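Local coordinates for protein MmoQ Response regulator (Methylococcus capsulatus, PDB 3LJX) that belongs to a response regulator that probably makes cyclic di-GMP from GTP, the present chain carrying its all-helical HDOD domain, at residues L49-A57 and V78-S89. Sequence-based numbering, arbitrary orientation.
Sequences LTGRILRFA and VGLPAVRQFALS
Three groups meet the carbonyl O of Phe86: Leu49 CD1 packs against it from the facing helix at 3.5 Å, Ser89 OG donates a hydrogen bond at 2.5 Å, and Ser89 N adds a weak one. The Ser89 OG donor lies 21° off the carbonyl plane. The other branch of Leu49, CD2, rests on Ala87 CA at 3.9 Å.

The Phe86 side chain is a knob set among Leu49, Arg52, Ile53 and Phe56. Its CG stands opposite the carbonyl carbon (chi1 -81°), which sends the ring across to the facing helix. Ring atom CE2 meets one face of the Phe56 ring, off-centre toward the rim, and approaches Phe56 CG to 3.5 Å. The two ring planes are inclined at 55°. The Phe86 edge near CD1 points at one face of the Arg52 guanidinium, with NE 3.8 Å from CD1. Arg52 has two conformers, so this contact may be partial; its NE also forms a salt bridge with Asp13. With an alanine here in place of Phe86, one face of the Phe56 ring would probably lose its cover and a gap open among Leu49, Arg52, Ile53 and Phe56.

Beyond the knob, Ile53 CD1 meets Val83 CG1 at 4.1 Å, roughly at right angles. Val78 CG2 reaches the edge of the Phe56 ring, 4.0 Å from CE1. Val78 ends helix 71-78, whose Ala74 also packs on Ile53 and Ala57, and Ile75 on Val83. No hydrogen bond links the two segments. The contact is largely apolar packing of two roughly antiparallel helices within the HDOD domain, with Phe86 as a knob in a hole of the facing helix; over these segments the axes come within 10.3 Å.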
ATOM      1  N   LEU A  49      -3.166  -3.542  -8.758  1.00 23.53           N
ATOM      2  CA  LEU A  49      -4.518  -4.010  -9.072  1.00 24.03           C
ATOM      3  C   LEU A  49      -5.482  -3.727  -7.925  1.00 23.09           C
ATOM      4  O   LEU A  49      -6.656  -3.422  -8.146  1.00 20.77           O
ATOM      5  CB  LEU A  49      -4.528  -5.500  -9.433  1.00 26.72           C
ATOM      6  CG  LEU A  49      -5.874  -6.047  -9.928  1.00 27.81           C
ATOM      7  CD1 LEU A  49      -6.467  -5.213 -11.091  1.00 23.04           C
ATOM      8  CD2 LEU A  49      -5.717  -7.487 -10.329  1.00 29.74           C
ATOM      9  N   THR A  50      -4.973  -3.809  -6.696  1.00 22.05           N
ATOM     10  CA  THR A  50      -5.780  -3.498  -5.515  1.00 24.28           C
ATOM     11  C   THR A  50      -6.262  -2.045  -5.490  1.00 22.05           C
ATOM     12  O   THR A  50      -7.436  -1.768  -5.218  1.00 19.51           O
ATOM     13  CB  THR A  50      -5.013  -3.801  -4.242  1.00 23.67           C
ATOM     14  OG1 THR A  50      -4.816  -5.220  -4.152  1.00 24.46           O
ATOM     15  CG2 THR A  50      -5.801  -3.317  -3.059  1.00 25.28           C
ATOM     16  N   GLY A  51      -5.349  -1.122  -5.777  1.00 21.93           N
ATOM     17  CA  GLY A  51      -5.709   0.278  -5.936  1.00 23.68           C
ATOM     18  C   GLY A  51      -6.784   0.526  -6.991  1.00 24.39           C
ATOM     19  O   GLY A  51      -7.774   1.208  -6.707  1.00 22.89           O
ATOM     20  N   ARG A  52      -6.597  -0.013  -8.202  1.00 23.32           N
ATOM     21  CA  ARG A  52      -7.552   0.170  -9.303  0.50 23.49           C
ATOM     22  C   ARG A  52      -8.936  -0.278  -8.883  1.00 22.87           C
ATOM     23  O   ARG A  52      -9.924   0.398  -9.139  1.00 20.29           O
ATOM     24  CB  ARG A  52      -7.152  -0.651 -10.537  0.50 25.59           C
ATOM     25  CG  ARG A  52      -6.134  -0.015 -11.468  0.50 29.76           C
ATOM     26  CD  ARG A  52      -6.005  -0.825 -12.782  0.50 31.57           C
ATOM     27  NE  ARG A  52      -7.094  -0.546 -13.724  0.50 35.41           N
ATOM     28  CZ  ARG A  52      -7.158  -1.026 -14.965  0.50 37.03           C
ATOM     29  NH1 ARG A  52      -6.196  -1.819 -15.427  0.50 39.73           N
ATOM     30  NH2 ARG A  52      -8.182  -0.713 -15.748  0.50 31.83           N
ATOM     31  N   ILE A  53      -8.992  -1.444  -8.243  1.00 20.59           N
ATOM     32  CA  ILE A  53     -10.261  -2.004  -7.792  1.00 20.72           C
ATOM     33  C   ILE A  53     -10.936  -1.119  -6.743  1.00 21.14           C
ATOM     34  O   ILE A  53     -12.120  -0.828  -6.852  1.00 23.87           O
ATOM     35  CB  ILE A  53     -10.087  -3.454  -7.287  1.00 21.52           C
ATOM     36  CG1 ILE A  53      -9.790  -4.365  -8.483  1.00 22.55           C
ATOM     37  CG2 ILE A  53     -11.352  -3.928  -6.553  1.00 14.97           C
ATOM     38  CD1 ILE A  53      -9.180  -5.691  -8.116  1.00 22.49           C
ATOM     39  N   LEU A  54     -10.183  -0.669  -5.747  1.00 23.16           N
ATOM     40  CA  LEU A  54     -10.746   0.207  -4.721  1.00 24.10           C
ATOM     41  C   LEU A  54     -11.256   1.484  -5.362  1.00 21.86           C
ATOM     42  O   LEU A  54     -12.318   1.997  -5.019  1.00 23.19           O
ATOM     43  CB  LEU A  54      -9.693   0.563  -3.668  1.00 21.56           C
ATOM     44  CG  LEU A  54      -9.250  -0.567  -2.747  1.00 26.32           C
ATOM     45  CD1 LEU A  54      -8.257  -0.039  -1.717  1.00 29.18           C
ATOM     46  CD2 LEU A  54     -10.456  -1.240  -2.077  1.00 25.59           C
ATOM     47  N   ARG A  55     -10.485   1.993  -6.303  1.00 15.42           N
ATOM     48  CA  ARG A  55     -10.821   3.250  -6.937  1.00 20.71           C
ATOM     49  C   ARG A  55     -12.106   3.125  -7.760  1.00 24.12           C
ATOM     50  O   ARG A  55     -12.962   4.027  -7.774  1.00 18.73           O
ATOM     51  CB  ARG A  55      -9.669   3.666  -7.830  1.00 24.31           C
ATOM     52  CG  ARG A  55      -9.967   4.855  -8.695  1.00 34.98           C
ATOM     53  CD  ARG A  55      -8.694   5.331  -9.342  1.00 46.03           C
ATOM     54  NE  ARG A  55      -8.978   6.154 -10.501  1.00 60.78           N
ATOM     55  CZ  ARG A  55      -8.885   5.727 -11.752  1.00 69.13           C
ATOM     56  NH1 ARG A  55      -8.497   4.480 -12.007  1.00 67.02           N
ATOM     57  NH2 ARG A  55      -9.172   6.557 -12.746  1.00 73.37           N
ATOM     58  N   PHE A  56     -12.229   2.003  -8.456  1.00 24.11           N
ATOM     59  CA  PHE A  56     -13.425   1.735  -9.230  1.00 27.88           C
ATOM     60  C   PHE A  56     -14.611   1.649  -8.271  1.00 26.67           C
ATOM     61  O   PHE A  56     -15.644   2.287  -8.488  1.00 22.94           O
ATOM     62  CB  PHE A  56     -13.257   0.430 -10.021  1.00 25.62           C
ATOM     63  CG  PHE A  56     -14.521  -0.063 -10.671  1.00 25.18           C
ATOM     64  CD1 PHE A  56     -15.242  -1.112 -10.114  1.00 25.09           C
ATOM     65  CD2 PHE A  56     -14.978   0.504 -11.855  1.00 29.68           C
ATOM     66  CE1 PHE A  56     -16.403  -1.582 -10.719  1.00 24.01           C
ATOM     67  CE2 PHE A  56     -16.146   0.037 -12.467  1.00 29.39           C
ATOM     68  CZ  PHE A  56     -16.857  -1.002 -11.894  1.00 23.67           C
ATOM     69  N   ALA A  57     -14.441   0.882  -7.195  1.00 19.49           N
ATOM     70  CA  ALA A  57     -15.540   0.598  -6.266  1.00 21.90           C
ATOM     71  C   ALA A  57     -15.938   1.830  -5.487  1.00 25.76           C
ATOM     72  O   ALA A  57     -17.061   1.912  -5.003  1.00 25.04           O
ATOM     73  CB  ALA A  57     -15.148  -0.523  -5.284  1.00 21.66           C
ATOM     74  N   VAL A  78     -19.549  -4.400  -5.732  1.00 30.51           N
ATOM     75  CA  VAL A  78     -19.768  -4.238  -7.174  1.00 29.68           C
ATOM     76  C   VAL A  78     -19.986  -5.557  -7.948  1.00 29.79           C
ATOM     77  O   VAL A  78     -20.435  -5.545  -9.092  1.00 29.36           O
ATOM     78  CB  VAL A  78     -18.631  -3.415  -7.844  1.00 29.99           C
ATOM     79  CG1 VAL A  78     -18.552  -2.030  -7.234  1.00 30.58           C
ATOM     80  CG2 VAL A  78     -17.300  -4.129  -7.726  1.00 18.81           C
ATOM     81  N   GLY A  79     -19.690  -6.683  -7.310  1.00 28.14           N
ATOM     82  CA  GLY A  79     -19.932  -7.984  -7.900  1.00 26.10           C
ATOM     83  C   GLY A  79     -18.626  -8.617  -8.331  1.00 29.68           C
ATOM     84  O   GLY A  79     -17.682  -7.914  -8.729  1.00 30.37           O
ATOM     85  N   LEU A  80     -18.562  -9.943  -8.240  1.00 24.33           N
ATOM     86  CA  LEU A  80     -17.393 -10.696  -8.709  1.00 27.43           C
ATOM     87  C   LEU A  80     -17.095 -10.515 -10.215  1.00 29.95           C
ATOM     88  O   LEU A  80     -15.930 -10.420 -10.610  1.00 34.07           O
ATOM     89  CB  LEU A  80     -17.536 -12.191  -8.373  1.00 27.74           C
ATOM     90  CG  LEU A  80     -16.489 -13.144  -8.983  1.00 30.10           C
ATOM     91  CD1 LEU A  80     -15.058 -12.730  -8.661  1.00 30.01           C
ATOM     92  CD2 LEU A  80     -16.717 -14.555  -8.507  1.00 32.41           C
ATOM     93  N   PRO A  81     -18.140 -10.479 -11.065  1.00 28.18           N
ATOM     94  CA  PRO A  81     -17.851 -10.291 -12.497  1.00 28.94           C
ATOM     95  C   PRO A  81     -17.079  -8.993 -12.792  1.00 34.55           C
ATOM     96  O   PRO A  81     -16.102  -9.024 -13.563  1.00 34.10           O
ATOM     97  CB  PRO A  81     -19.244 -10.257 -13.140  1.00 27.83           C
ATOM     98  CG  PRO A  81     -20.110 -11.089 -12.201  1.00 27.33           C
ATOM     99  CD  PRO A  81     -19.562 -10.799 -10.813  1.00 26.03           C
ATOM    100  N   ALA A  82     -17.496  -7.871 -12.199  1.00 24.63           N
ATOM    101  CA  ALA A  82     -16.796  -6.613 -12.452  1.00 22.66           C
ATOM    102  C   ALA A  82     -15.349  -6.685 -11.960  1.00 25.08           C
ATOM    103  O   ALA A  82     -14.429  -6.291 -12.671  1.00 22.08           O
ATOM    104  CB  ALA A  82     -17.530  -5.435 -11.815  1.00 23.23           C
ATOM    105  N   VAL A  83     -15.142  -7.215 -10.756  1.00 24.15           N
ATOM    106  CA  VAL A  83     -13.795  -7.294 -10.222  1.00 26.86           C
ATOM    107  C   VAL A  83     -12.952  -8.225 -11.093  1.00 33.93           C
ATOM    108  O   VAL A  83     -11.763  -7.965 -11.335  1.00 35.78           O
ATOM    109  CB  VAL A  83     -13.791  -7.745  -8.749  1.00 25.39           C
ATOM    110  CG1 VAL A  83     -12.399  -8.207  -8.323  1.00 15.91           C
ATOM    111  CG2 VAL A  83     -14.314  -6.610  -7.860  1.00 23.80           C
ATOM    112  N   ARG A  84     -13.576  -9.293 -11.585  1.00 30.50           N
ATOM    113  CA  ARG A  84     -12.884 -10.232 -12.462  1.00 30.94           C
ATOM    114  C   ARG A  84     -12.365  -9.541 -13.731  1.00 31.19           C
ATOM    115  O   ARG A  84     -11.238  -9.795 -14.178  1.00 28.53           O
ATOM    116  CB  ARG A  84     -13.783 -11.412 -12.821  1.00 33.58           C
ATOM    117  CG  ARG A  84     -13.048 -12.508 -13.570  1.00 36.41           C
ATOM    118  CD  ARG A  84     -14.003 -13.384 -14.355  1.00 39.62           C
ATOM    119  NE  ARG A  84     -14.196 -14.680 -13.727  1.00 45.72           N
ATOM    120  CZ  ARG A  84     -15.288 -15.024 -13.057  1.00 55.01           C
ATOM    121  NH1 ARG A  84     -16.297 -14.159 -12.938  1.00 57.35           N
ATOM    122  NH2 ARG A  84     -15.370 -16.236 -12.517  1.00 54.84           N
ATOM    123  N   GLN A  85     -13.175  -8.652 -14.300  1.00 27.81           N
ATOM    124  CA  GLN A  85     -12.741  -7.855 -15.449  1.00 27.00           C
ATOM    125  C   GLN A  85     -11.406  -7.136 -15.189  1.00 29.27           C
ATOM    126  O   GLN A  85     -10.544  -7.080 -16.067  1.00 28.57           O
ATOM    127  CB  GLN A  85     -13.820  -6.835 -15.838  1.00 23.11           C
ATOM    128  CG  GLN A  85     -15.075  -7.465 -16.436  1.00 28.53           C
ATOM    129  CD  GLN A  85     -14.821  -8.034 -17.813  1.00 25.16           C
ATOM    130  OE1 GLN A  85     -14.237  -7.364 -18.667  1.00 23.05           O
ATOM    131  NE2 GLN A  85     -15.258  -9.273 -18.042  1.00 23.26           N
ATOM    132  N   PHE A  86     -11.241  -6.570 -13.994  1.00 23.77           N
ATOM    133  CA  PHE A  86     -10.005  -5.864 -13.676  1.00 23.66           C
ATOM    134  C   PHE A  86      -8.848  -6.848 -13.607  1.00 28.77           C
ATOM    135  O   PHE A  86      -7.736  -6.560 -14.081  1.00 30.60           O
ATOM    136  CB  PHE A  86     -10.139  -5.094 -12.361  1.00 22.59           C
ATOM    137  CG  PHE A  86     -10.848  -3.786 -12.518  1.00 24.76           C
ATOM    138  CD1 PHE A  86     -10.146  -2.644 -12.865  1.00 25.07           C
ATOM    139  CD2 PHE A  86     -12.223  -3.702 -12.356  1.00 24.12           C
ATOM    140  CE1 PHE A  86     -10.800  -1.428 -13.029  1.00 28.57           C
ATOM    141  CE2 PHE A  86     -12.890  -2.492 -12.526  1.00 26.58           C
ATOM    142  CZ  PHE A  86     -12.177  -1.352 -12.866  1.00 27.10           C
ATOM    143  N   ALA A  87      -9.116  -8.013 -13.017  1.00 25.80           N
ATOM    144  CA  ALA A  87      -8.122  -9.088 -12.959  1.00 26.30           C
ATOM    145  C   ALA A  87      -7.707  -9.592 -14.352  1.00 31.11           C
ATOM    146  O   ALA A  87      -6.519  -9.793 -14.615  1.00 31.56           O
ATOM    147  CB  ALA A  87      -8.614 -10.231 -12.085  1.00 19.71           C
ATOM    148  N   LEU A  88      -8.676  -9.769 -15.249  1.00 32.58           N
ATOM    149  CA  LEU A  88      -8.373 -10.222 -16.607  1.00 30.23           C
ATOM    150  C   LEU A  88      -7.679  -9.126 -17.391  1.00 32.18           C
ATOM    151  O   LEU A  88      -7.084  -9.389 -18.433  1.00 30.97           O
ATOM    152  CB  LEU A  88      -9.647 -10.625 -17.354  1.00 34.19           C
ATOM    153  CG  LEU A  88     -10.449 -11.804 -16.805  1.00 35.43           C
ATOM    154  CD1 LEU A  88     -11.838 -11.829 -17.432  1.00 37.87           C
ATOM    155  CD2 LEU A  88      -9.717 -13.120 -17.028  1.00 29.12           C
ATOM    156  N   SER A  89      -7.757  -7.888 -16.914  1.00 30.61           N
ATOM    157  CA  SER A  89      -7.175  -6.790 -17.685  1.00 33.24           C
ATOM    158  C   SER A  89      -5.649  -6.848 -17.675  1.00 39.14           C
ATOM    159  O   SER A  89      -5.004  -6.262 -18.533  1.00 42.46           O
ATOM    160  CB  SER A  89      -7.668  -5.422 -17.202  1.00 28.50           C
ATOM    161  OG  SER A  89      -7.028  -5.063 -15.993  1.00 40.50           O
TER